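Local coordinates for protein aminotransferase, class III (Thermomicrobium roseum, PDB 6IO1) that transfers amino groups from amines to carbonyl acceptors as a thermostable, (S)-enantioselective omega-transaminase dependent on pyridoxal 5'-phosphate, at residues 69-75 / 336-340; 130-134 / 314-320; 146-152 / 180-186; 398-404 / 445-450. All coordinates share one frame; numbering follows the deposited sequence.

Contact 1: 69-75 / 336-340; sequences RRELAEA and RNLDI
L72 and I340 supply the apolar centre: L72 CD1 lies 3.7 Å from I340 CD1, and the same methyl also rests against N337 N and R336 CB. The other L72 methyl, CD2, turns to CB and OD1 of N337. I340 works with two branches at once. Its CD1 reaches L72 and the carboxylate carbon of E71, while CG2 sits over one face of the R69 guanidinium, toward its rim and 3.6 Å from NH1. At the far end A75 CB meets R336 CB.

No direct hydrogen bond joins the two segments, but one water does. It accepts from R336 NE at 2.8 Å and donates to E71 O at 2.9 Å, tying a side chain of one helix to the backbone of the other. E71 O thus takes a second bond beside the helical one from A75 N.

Charge contributes more loosely. R336 bends at chi2 (71°), which brings one face of its guanidinium beneath E71 CG; its plane stands 85° from that of the carboxylate. E71 OE2 stays 5.5 Å from R336 NH2, so any attraction probably acts at a distance. R336 NH1 instead makes a long, weak salt bridge within its own helix to D339 OD2, while R69 pairs with E344 and I65 O, and N337 OD1 with S293.

These are two nearly antiparallel helices, 155° between directions and 9.7 Å between segment axes, joining helix 70-82, which also packs on M80 of the second subunit, to helix 328-344 of the class-III aminotransferase fold.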
# COMPACT_ATOMS: atom_id res chain seq x y z
N ARG B 69 -15.88 2.48 -18.12
CA ARG B 69 -16.61 3.70 -17.78
C ARG B 69 -15.75 4.91 -18.14
O ARG B 69 -14.78 5.22 -17.44
CB ARG B 69 -16.99 3.70 -16.30
CG ARG B 69 -17.88 2.54 -15.91
CD ARG B 69 -19.34 2.83 -16.19
NE ARG B 69 -20.22 1.88 -15.52
CZ ARG B 69 -21.51 2.10 -15.28
NH1 ARG B 69 -22.08 3.23 -15.66
NH2 ARG B 69 -22.24 1.18 -14.66
N ARG B 70 -16.11 5.59 -19.23
CA ARG B 70 -15.35 6.74 -19.69
C ARG B 70 -15.42 7.91 -18.71
O ARG B 70 -14.53 8.77 -18.74
CB ARG B 70 -15.83 7.18 -21.07
CG ARG B 70 -15.57 6.15 -22.16
CD ARG B 70 -15.47 6.78 -23.54
NE ARG B 70 -16.58 7.69 -23.83
CZ ARG B 70 -16.49 8.74 -24.64
NH1 ARG B 70 -15.34 9.02 -25.24
NH2 ARG B 70 -17.55 9.51 -24.84
N GLU B 71 -16.46 7.98 -17.87
CA GLU B 71 -16.56 9.06 -16.90
C GLU B 71 -15.38 9.05 -15.93
O GLU B 71 -14.80 10.10 -15.63
CB GLU B 71 -17.88 8.95 -16.14
CG GLU B 71 -19.12 9.07 -17.01
CD GLU B 71 -19.66 7.72 -17.45
OE1 GLU B 71 -18.85 6.78 -17.64
OE2 GLU B 71 -20.89 7.59 -17.62
N LEU B 72 -15.00 7.86 -15.44
CA LEU B 72 -13.88 7.76 -14.52
C LEU B 72 -12.57 8.11 -15.21
O LEU B 72 -11.70 8.77 -14.62
CB LEU B 72 -13.83 6.36 -13.92
CG LEU B 72 -14.68 6.08 -12.67
CD1 LEU B 72 -16.14 6.48 -12.87
CD2 LEU B 72 -14.59 4.62 -12.26
N ALA B 73 -12.42 7.69 -16.47
CA ALA B 73 -11.23 8.05 -17.24
C ALA B 73 -11.13 9.57 -17.41
O ALA B 73 -10.04 10.14 -17.29
CB ALA B 73 -11.25 7.36 -18.60
N GLU B 74 -12.26 10.22 -17.70
CA GLU B 74 -12.25 11.67 -17.85
C GLU B 74 -11.94 12.37 -16.54
O GLU B 74 -11.21 13.38 -16.52
CB GLU B 74 -13.60 12.15 -18.40
CG GLU B 74 -13.87 13.63 -18.22
CD GLU B 74 -12.92 14.52 -19.01
OE1 GLU B 74 -12.23 14.00 -19.92
OE2 GLU B 74 -12.85 15.73 -18.72
N ALA B 75 -12.47 11.86 -15.43
CA ALA B 75 -12.14 12.43 -14.13
C ALA B 75 -10.64 12.32 -13.85
O ALA B 75 -10.01 13.29 -13.41
CB ALA B 75 -12.94 11.74 -13.02
N ARG B 336 -16.30 10.29 -8.75
CA ARG B 336 -17.09 9.95 -9.93
C ARG B 336 -17.71 8.55 -9.81
O ARG B 336 -18.88 8.34 -10.18
CB ARG B 336 -16.22 10.04 -11.18
CG ARG B 336 -16.99 10.37 -12.45
CD ARG B 336 -17.49 11.81 -12.44
NE ARG B 336 -18.35 12.09 -13.58
CZ ARG B 336 -19.66 11.87 -13.59
NH1 ARG B 336 -20.26 11.39 -12.52
NH2 ARG B 336 -20.37 12.15 -14.68
N ASN B 337 -16.94 7.60 -9.30
CA ASN B 337 -17.43 6.24 -9.10
C ASN B 337 -18.61 6.23 -8.13
O ASN B 337 -19.57 5.49 -8.33
CB ASN B 337 -16.30 5.35 -8.60
CG ASN B 337 -16.74 3.91 -8.38
OD1 ASN B 337 -17.07 3.21 -9.33
ND2 ASN B 337 -16.74 3.48 -7.13
N LEU B 338 -18.52 7.02 -7.06
CA LEU B 338 -19.63 7.12 -6.12
C LEU B 338 -20.84 7.77 -6.77
O LEU B 338 -21.98 7.37 -6.50
CB LEU B 338 -19.20 7.92 -4.89
CG LEU B 338 -18.28 7.18 -3.91
CD1 LEU B 338 -17.97 8.04 -2.70
CD2 LEU B 338 -18.91 5.86 -3.50
N ASP B 339 -20.62 8.75 -7.64
CA ASP B 339 -21.73 9.34 -8.39
C ASP B 339 -22.48 8.25 -9.16
O ASP B 339 -23.71 8.15 -9.08
CB ASP B 339 -21.22 10.40 -9.37
CG ASP B 339 -20.69 11.63 -8.67
OD1 ASP B 339 -20.97 11.80 -7.47
OD2 ASP B 339 -20.00 12.44 -9.33
N ILE B 340 -21.73 7.42 -9.88
CA ILE B 340 -22.36 6.37 -10.69
C ILE B 340 -23.02 5.32 -9.79
O ILE B 340 -24.14 4.88 -10.06
CB ILE B 340 -21.33 5.74 -11.64
CG1 ILE B 340 -20.85 6.79 -12.65
CG2 ILE B 340 -21.93 4.55 -12.36
CD1 ILE B 340 -19.81 6.28 -13.61
O HOH W 1 -16.26 12.58 -15.40

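Contact 2: 130-134 / 314-320; sequences KIARY and ADRVFMH
K130 and Y134, one turn apart on helix 121-138 of this PLP-dependent aminotransferase fold, hold the irregular loop between helices 305-312 and 328-344 at the subunit interface. K130 bends at chi3, which runs its CD and CE past H320 and sets NZ in the plane of the imidazole, 2.9 Å from the acceptor ND1. NZ also donates to a water at 2.8 Å, which passes a bond on to M319 O, and to I157 O of the second subunit; these bonds grip the buried ammonium. H320 NE2 pairs with T127, so both ring nitrogens are engaged. I131 follows with CG1 4.0 Å from F318 CZ. Y134 comes last, its CG anti to the backbone N (chi1 -178°), which sends the ring out toward the loop. The Y134 and F318 rings meet at an intermediate tilt, planes 33° apart, with Y134 CD2 3.4 Å from F318 CE1. A leucine in place of Y134 would probably leave R316 NH2 without its acceptor and open a gap beside F318. At the ring's end, Y134 OH accepts a bent bond from R316 NH2, 2.7 Å long with 132° at the hydrogen, and lies tilted out of the guanidinium plane.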
# COMPACT_ATOMS: atom_id res chain seq x y z
N LYS B 130 -2.98 0.34 14.04
CA LYS B 130 -2.11 1.32 14.67
C LYS B 130 -2.92 2.43 15.33
O LYS B 130 -2.55 2.92 16.40
CB LYS B 130 -1.14 1.90 13.64
CG LYS B 130 -0.16 0.87 13.09
CD LYS B 130 0.82 1.49 12.10
CE LYS B 130 1.85 2.36 12.81
NZ LYS B 130 2.71 3.09 11.85
N ILE B 131 -4.02 2.85 14.70
CA ILE B 131 -4.87 3.89 15.28
C ILE B 131 -5.50 3.41 16.58
O ILE B 131 -5.58 4.17 17.55
CB ILE B 131 -5.93 4.35 14.26
CG1 ILE B 131 -5.30 5.28 13.22
CG2 ILE B 131 -7.08 5.06 14.96
CD1 ILE B 131 -6.27 5.75 12.16
N ALA B 132 -5.97 2.17 16.62
CA ALA B 132 -6.56 1.65 17.85
C ALA B 132 -5.53 1.61 18.97
O ALA B 132 -5.80 2.06 20.10
CB ALA B 132 -7.14 0.25 17.60
N ARG B 133 -4.34 1.09 18.68
CA ARG B 133 -3.30 1.02 19.70
C ARG B 133 -2.87 2.41 20.15
O ARG B 133 -2.69 2.65 21.35
CB ARG B 133 -2.11 0.21 19.18
CG ARG B 133 -2.43 -1.27 19.03
CD ARG B 133 -1.35 -2.04 18.29
NE ARG B 133 -1.46 -3.47 18.53
CZ ARG B 133 -0.79 -4.40 17.86
NH1 ARG B 133 0.02 -4.05 16.87
NH2 ARG B 133 -0.96 -5.68 18.15
N TYR B 134 -2.72 3.34 19.21
CA TYR B 134 -2.36 4.72 19.54
C TYR B 134 -3.45 5.40 20.35
O TYR B 134 -3.16 6.22 21.23
CB TYR B 134 -2.07 5.48 18.25
CG TYR B 134 -1.64 6.92 18.43
CD1 TYR B 134 -0.56 7.25 19.23
CD2 TYR B 134 -2.32 7.94 17.78
CE1 TYR B 134 -0.16 8.56 19.38
CE2 TYR B 134 -1.93 9.26 17.93
CZ TYR B 134 -0.85 9.57 18.73
OH TYR B 134 -0.46 10.88 18.88
N ALA B 314 -3.93 15.62 21.26
CA ALA B 314 -2.50 15.62 21.56
C ALA B 314 -1.79 16.65 20.69
O ALA B 314 -1.89 16.62 19.46
CB ALA B 314 -1.91 14.23 21.34
N ASP B 315 -1.05 17.55 21.34
CA ASP B 315 -0.27 18.57 20.64
C ASP B 315 1.06 17.96 20.20
O ASP B 315 2.14 18.24 20.74
CB ASP B 315 -0.07 19.79 21.52
CG ASP B 315 0.61 20.94 20.79
OD1 ASP B 315 0.75 20.86 19.55
OD2 ASP B 315 1.01 21.92 21.46
N ARG B 316 0.97 17.10 19.19
CA ARG B 316 2.13 16.40 18.65
C ARG B 316 1.80 15.95 17.24
O ARG B 316 0.63 15.94 16.83
CB ARG B 316 2.50 15.19 19.52
CG ARG B 316 1.49 14.06 19.43
CD ARG B 316 1.63 13.09 20.59
NE ARG B 316 2.87 12.31 20.53
CZ ARG B 316 3.10 11.34 19.66
NH1 ARG B 316 4.26 10.69 19.69
NH2 ARG B 316 2.19 11.01 18.76
N VAL B 317 2.84 15.60 16.49
CA VAL B 317 2.65 15.11 15.13
C VAL B 317 2.20 13.66 15.19
O VAL B 317 2.74 12.85 15.95
CB VAL B 317 3.95 15.25 14.32
CG1 VAL B 317 3.79 14.65 12.93
CG2 VAL B 317 4.36 16.71 14.23
N PHE B 318 1.19 13.33 14.38
CA PHE B 318 0.73 11.95 14.26
C PHE B 318 1.71 11.22 13.34
O PHE B 318 1.69 11.41 12.12
CB PHE B 318 -0.69 11.91 13.71
CG PHE B 318 -1.25 10.53 13.55
CD1 PHE B 318 -1.19 9.62 14.60
CD2 PHE B 318 -1.86 10.14 12.37
CE1 PHE B 318 -1.71 8.34 14.46
CE2 PHE B 318 -2.38 8.87 12.22
CZ PHE B 318 -2.31 7.97 13.27
N MET B 319 2.57 10.39 13.93
CA MET B 319 3.69 9.79 13.20
C MET B 319 3.26 8.50 12.49
O MET B 319 3.77 7.41 12.74
CB MET B 319 4.85 9.54 14.15
CG MET B 319 5.43 10.80 14.77
SD MET B 319 6.10 11.94 13.55
CE MET B 319 7.50 11.00 12.94
N HIS B 320 2.31 8.65 11.57
CA HIS B 320 1.88 7.54 10.74
C HIS B 320 1.35 8.07 9.42
O HIS B 320 0.65 9.09 9.39
CB HIS B 320 0.80 6.70 11.43
CG HIS B 320 0.12 5.72 10.53
ND1 HIS B 320 0.59 4.45 10.32
CD2 HIS B 320 -1.00 5.84 9.77
CE1 HIS B 320 -0.21 3.82 9.47
NE2 HIS B 320 -1.18 4.64 9.13
O HOH W 2 4.69 4.95 12.54

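Contact 3: 146-152 / 180-186; sequences KILSRRM and GFIHLTA
Strands 146-150 and 181-184 run parallel, twisted by 32°, with I147 opposite F181 and R150 opposite L184. G180 O accepts from I147 N at 2.6 Å, I147 O from I182 N at 2.8 Å and I182 O from S149 N at 2.7 Å; the next two, L184 N to S149 O and R151 N to L184 O, are modelled very short. G180 has backbone angles at which any side chain would jam against the preceding carbonyl O.

On the face shared by I147, F181, S149 and H183, I147 CB sits over the F181 ring, 4.1 Å from its centroid, a CH-pi contact. I129 and R133 of helix 121-138 cover this pair. An alanine for F181 removes the ring, and would probably leave I147 CB without its CH-pi partner and open a gap beneath helix 121-138. H183 turns its ring edge toward R150 O, which lies in the ring plane, 3.9 Å from CD2.

On the other face L148 CD2 and I182 CB lie side by side, 3.8 Å apart, and K146 CD touches I182 CD1 at 3.7 Å before its amine goes on to E216. R150 CG packs against L184 CB, and its guanidinium binds the carbonyl of E227 of the cofactor pocket.

Strand 181-184 is the edge, and 146-150 its inner neighbour, of the seven-stranded mixed sheet of order 1-7-6-5-4-2-3, the hallmark of fold type I PLP enzymes.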
# COMPACT_ATOMS: atom_id res chain seq x y z
N LYS B 146 -3.49 -5.81 22.29
CA LYS B 146 -3.87 -7.07 21.66
C LYS B 146 -5.01 -6.87 20.66
O LYS B 146 -5.92 -6.08 20.89
CB LYS B 146 -4.29 -8.09 22.72
CG LYS B 146 -3.19 -8.46 23.70
CD LYS B 146 -3.64 -9.54 24.66
CE LYS B 146 -2.66 -9.71 25.80
NZ LYS B 146 -3.17 -10.64 26.85
N ILE B 147 -4.96 -7.60 19.55
CA ILE B 147 -5.96 -7.49 18.50
C ILE B 147 -6.65 -8.84 18.35
O ILE B 147 -5.99 -9.87 18.15
CB ILE B 147 -5.34 -7.05 17.16
CG1 ILE B 147 -4.68 -5.68 17.31
CG2 ILE B 147 -6.40 -7.02 16.07
CD1 ILE B 147 -5.66 -4.52 17.36
N LEU B 148 -7.98 -8.83 18.45
CA LEU B 148 -8.78 -10.03 18.27
C LEU B 148 -9.13 -10.21 16.80
O LEU B 148 -9.61 -9.27 16.16
CB LEU B 148 -10.05 -9.98 19.12
CG LEU B 148 -9.89 -10.16 20.63
CD1 LEU B 148 -11.19 -9.83 21.35
CD2 LEU B 148 -9.43 -11.57 20.96
N SER B 149 -8.89 -11.41 16.28
CA SER B 149 -9.22 -11.76 14.91
C SER B 149 -9.77 -13.18 14.92
O SER B 149 -9.88 -13.82 15.97
CB SER B 149 -8.01 -11.62 13.99
OG SER B 149 -8.39 -11.72 12.63
N ARG B 150 -10.14 -13.68 13.74
CA ARG B 150 -10.77 -14.98 13.63
C ARG B 150 -10.03 -15.86 12.64
O ARG B 150 -9.34 -15.39 11.73
CB ARG B 150 -12.24 -14.85 13.21
CG ARG B 150 -13.08 -14.02 14.17
CD ARG B 150 -14.44 -13.71 13.59
NE ARG B 150 -14.35 -12.85 12.41
CZ ARG B 150 -15.39 -12.48 11.68
NH1 ARG B 150 -16.61 -12.86 12.02
NH2 ARG B 150 -15.21 -11.70 10.62
N ARG B 151 -10.17 -17.17 12.84
CA ARG B 151 -9.75 -18.13 11.84
C ARG B 151 -10.55 -17.91 10.56
O ARG B 151 -11.72 -17.54 10.61
CB ARG B 151 -9.95 -19.56 12.34
CG ARG B 151 -9.07 -19.98 13.50
CD ARG B 151 -9.44 -21.38 13.98
NE ARG B 151 -8.52 -21.89 14.99
CZ ARG B 151 -7.45 -22.63 14.71
NH1 ARG B 151 -7.18 -22.98 13.46
NH2 ARG B 151 -6.66 -23.05 15.70
N MET B 152 -9.88 -18.05 9.41
CA MET B 152 -10.43 -17.87 8.07
C MET B 152 -10.59 -16.39 7.73
O MET B 152 -11.10 -16.07 6.65
CB MET B 152 -11.78 -18.58 7.85
CG MET B 152 -11.75 -20.07 8.19
SD MET B 152 -13.37 -20.86 8.08
CE MET B 152 -13.55 -21.03 6.31
N GLY B 180 0.80 -9.88 19.43
CA GLY B 180 -0.38 -9.23 19.95
C GLY B 180 -1.69 -9.57 19.27
O GLY B 180 -2.68 -8.86 19.46
N PHE B 181 -1.73 -10.63 18.46
CA PHE B 181 -2.94 -11.00 17.74
C PHE B 181 -3.48 -12.32 18.26
O PHE B 181 -2.73 -13.29 18.40
CB PHE B 181 -2.66 -11.07 16.23
CG PHE B 181 -2.42 -9.73 15.60
CD1 PHE B 181 -1.25 -9.03 15.86
CD2 PHE B 181 -3.36 -9.16 14.76
CE1 PHE B 181 -1.02 -7.80 15.28
CE2 PHE B 181 -3.14 -7.92 14.18
CZ PHE B 181 -1.97 -7.24 14.44
N ILE B 182 -4.78 -12.36 18.53
CA ILE B 182 -5.46 -13.54 19.04
C ILE B 182 -6.53 -13.93 18.03
O ILE B 182 -7.32 -13.09 17.60
CB ILE B 182 -6.08 -13.28 20.43
CG1 ILE B 182 -4.99 -12.86 21.42
CG2 ILE B 182 -6.82 -14.51 20.92
CD1 ILE B 182 -5.48 -11.95 22.50
N HIS B 183 -6.55 -15.21 17.67
CA HIS B 183 -7.44 -15.70 16.62
C HIS B 183 -8.57 -16.51 17.23
O HIS B 183 -8.33 -17.47 17.97
CB HIS B 183 -6.66 -16.52 15.60
CG HIS B 183 -5.73 -15.70 14.77
ND1 HIS B 183 -4.41 -15.50 15.11
CD2 HIS B 183 -5.94 -14.97 13.65
CE1 HIS B 183 -3.84 -14.71 14.22
NE2 HIS B 183 -4.75 -14.38 13.32
N LEU B 184 -9.80 -16.11 16.92
CA LEU B 184 -11.01 -16.80 17.35
C LEU B 184 -11.47 -17.77 16.26
O LEU B 184 -10.96 -17.77 15.13
CB LEU B 184 -12.11 -15.79 17.68
CG LEU B 184 -11.84 -14.70 18.72
CD1 LEU B 184 -12.78 -13.52 18.53
CD2 LEU B 184 -11.98 -15.26 20.12
N THR B 185 -12.44 -18.61 16.60
CA THR B 185 -13.01 -19.52 15.61
C THR B 185 -13.89 -18.77 14.63
O THR B 185 -14.55 -17.78 14.98
CB THR B 185 -13.81 -20.64 16.28
OG1 THR B 185 -15.05 -20.11 16.78
CG2 THR B 185 -13.03 -21.27 17.41
N ALA B 186 -13.87 -19.22 13.37
CA ALA B 186 -14.71 -18.61 12.31
C ALA B 186 -16.16 -19.04 12.50
O ALA B 186 -16.39 -20.21 12.87
CB ALA B 186 -14.19 -19.04 10.96

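Contact 4: 398-404 / 445-450; sequences FKLGPKL and ALSDVL
V449 drives into the other segment between K403 and L404. With its CG1 anti to the backbone N (chi1 173°), the valine sets both methyls against K403: CG1 lies 4.0 Å from K403 CB, and CG2 3.6 Å from K403 O. L404 comes across V449 at about a right angle. Its CG lies beside the backbone N (chi1 -84°) and CD1 is the outstretched branch, which leaves CD2 to come 3.9 Å from V449 CG2 and 4.0 Å from L446 CD2; this one methyl bridges two residues of the C-terminal helix.

L450 serves the other end through CD2 alone. This methyl is 3.8 Å from F398 CE2, approaching the ring at a slant, and 3.9 Å from L400 CD1. F398 and L400 both hold CG anti to the backbone N; L400 CD1 lies in the plane of the phenyl ring, at its edge. F394 stacks on F398, and V384 and I422 of nearby strands receive L400, L404, L446 and L450.

K403 takes part by its base only. From CB, against V449, the extended chain leads away to NZ, which donates to F398 O at 2.8 Å, in the carbonyl plane and on a lone pair. NZ also stands above a face of the F398 ring, toward the rim.

The axes of segments 400-404 and 445-450 lie 126° apart in direction, with no hydrogen bond or salt bridge between them. Their join therefore rests on branched aliphatic groups and one ring, while the one polar end among the touching residues, K403 NZ, is satisfied within its own segment by F398 O.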
# COMPACT_ATOMS: atom_id res chain seq x y z
N PHE B 398 -4.76 -34.27 -6.43
CA PHE B 398 -5.77 -34.13 -7.48
C PHE B 398 -5.70 -32.75 -8.14
O PHE B 398 -6.13 -32.60 -9.29
CB PHE B 398 -7.14 -34.43 -6.89
CG PHE B 398 -8.27 -34.49 -7.88
CD1 PHE B 398 -8.52 -35.64 -8.60
CD2 PHE B 398 -9.12 -33.41 -8.02
CE1 PHE B 398 -9.59 -35.69 -9.49
CE2 PHE B 398 -10.18 -33.45 -8.91
CZ PHE B 398 -10.42 -34.59 -9.65
N LYS B 399 -5.19 -31.75 -7.42
CA LYS B 399 -5.05 -30.39 -7.94
C LYS B 399 -6.40 -29.84 -8.42
O LYS B 399 -6.55 -29.43 -9.57
CB LYS B 399 -4.01 -30.33 -9.06
CG LYS B 399 -2.60 -30.69 -8.62
CD LYS B 399 -1.66 -30.78 -9.81
CE LYS B 399 -0.24 -31.06 -9.37
NZ LYS B 399 0.20 -30.11 -8.31
N LEU B 400 -7.39 -29.86 -7.52
CA LEU B 400 -8.72 -29.40 -7.89
C LEU B 400 -8.71 -27.94 -8.31
O LEU B 400 -9.40 -27.56 -9.26
CB LEU B 400 -9.69 -29.61 -6.72
CG LEU B 400 -11.13 -29.16 -6.98
CD1 LEU B 400 -11.88 -30.19 -7.83
CD2 LEU B 400 -11.87 -28.92 -5.67
N GLY B 401 -7.96 -27.10 -7.61
CA GLY B 401 -7.89 -25.69 -7.92
C GLY B 401 -7.40 -25.39 -9.32
O GLY B 401 -8.07 -24.69 -10.09
N PRO B 402 -6.23 -25.91 -9.69
CA PRO B 402 -5.74 -25.69 -11.06
C PRO B 402 -6.64 -26.27 -12.14
O PRO B 402 -6.84 -25.64 -13.18
CB PRO B 402 -4.36 -26.37 -11.05
CG PRO B 402 -3.94 -26.32 -9.62
CD PRO B 402 -5.19 -26.52 -8.83
N LYS B 403 -7.19 -27.47 -11.91
CA LYS B 403 -8.07 -28.08 -12.90
C LYS B 403 -9.33 -27.24 -13.10
O LYS B 403 -9.75 -27.00 -14.23
CB LYS B 403 -8.43 -29.50 -12.49
CG LYS B 403 -7.31 -30.51 -12.64
CD LYS B 403 -7.73 -31.86 -12.07
CE LYS B 403 -6.64 -32.91 -12.27
NZ LYS B 403 -6.96 -34.16 -11.52
N LEU B 404 -9.94 -26.80 -12.00
CA LEU B 404 -11.12 -25.94 -12.10
C LEU B 404 -10.78 -24.62 -12.77
O LEU B 404 -11.57 -24.09 -13.56
CB LEU B 404 -11.73 -25.69 -10.72
CG LEU B 404 -12.68 -26.74 -10.15
CD1 LEU B 404 -13.20 -26.32 -8.78
CD2 LEU B 404 -13.83 -27.02 -11.11
N ALA B 445 -17.96 -26.24 -16.19
CA ALA B 445 -16.56 -26.40 -15.71
C ALA B 445 -16.50 -27.50 -14.66
O ALA B 445 -15.58 -28.34 -14.73
CB ALA B 445 -16.07 -25.08 -15.17
N LEU B 446 -17.47 -27.52 -13.74
CA LEU B 446 -17.54 -28.53 -12.69
C LEU B 446 -17.75 -29.91 -13.29
O LEU B 446 -17.14 -30.90 -12.86
CB LEU B 446 -18.66 -28.20 -11.70
CG LEU B 446 -18.39 -27.11 -10.67
CD1 LEU B 446 -19.69 -26.60 -10.07
CD2 LEU B 446 -17.46 -27.61 -9.58
N SER B 447 -18.63 -30.01 -14.30
CA SER B 447 -18.84 -31.28 -14.98
C SER B 447 -17.57 -31.75 -15.69
O SER B 447 -17.26 -32.94 -15.70
CB SER B 447 -20.00 -31.16 -15.97
OG SER B 447 -21.23 -30.99 -15.29
N ASP B 448 -16.85 -30.82 -16.32
CA ASP B 448 -15.61 -31.19 -17.01
C ASP B 448 -14.62 -31.81 -16.04
O ASP B 448 -14.00 -32.85 -16.33
CB ASP B 448 -14.99 -29.97 -17.69
CG ASP B 448 -15.89 -29.38 -18.75
OD1 ASP B 448 -16.79 -30.09 -19.24
OD2 ASP B 448 -15.70 -28.19 -19.09
N VAL B 449 -14.45 -31.20 -14.87
CA VAL B 449 -13.41 -31.68 -13.96
C VAL B 449 -13.86 -32.94 -13.22
O VAL B 449 -13.09 -33.89 -13.07
CB VAL B 449 -13.00 -30.58 -12.98
CG1 VAL B 449 -12.05 -31.14 -11.94
CG2 VAL B 449 -12.33 -29.44 -13.73
N LEU B 450 -15.12 -32.99 -12.76
CA LEU B 450 -15.55 -34.06 -11.88
C LEU B 450 -16.65 -34.94 -12.45
O LEU B 450 -17.04 -35.91 -11.79
CB LEU B 450 -16.03 -33.48 -10.54
CG LEU B 450 -15.09 -32.47 -9.89
CD1 LEU B 450 -15.85 -31.52 -8.96
CD2 LEU B 450 -13.98 -33.17 -9.13

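In the fold
Contacts 2 and 3 touch: R133, on helix 121-138 of contact 2, brings NH2 to 3.6 Å from F181 CE1 of contact 3, and that helix is followed in the chain by strand 146-150. PMP lies about 13 Å from the side chain of H320 and about 9 Å from that of R150, so contact 3 is the nearer. Contact 1, its centre about 34 Å from that of contact 2, approaches the pocket differently: N337 bonds weakly to G290 O, next to the pocket residue K289. Contacts 1 and 2 both meet the second subunit. Contact 4 is remote, about 49 Å from contact 2 between centres, yet K399 makes a long, weak ion pair with D315 of the second subunit.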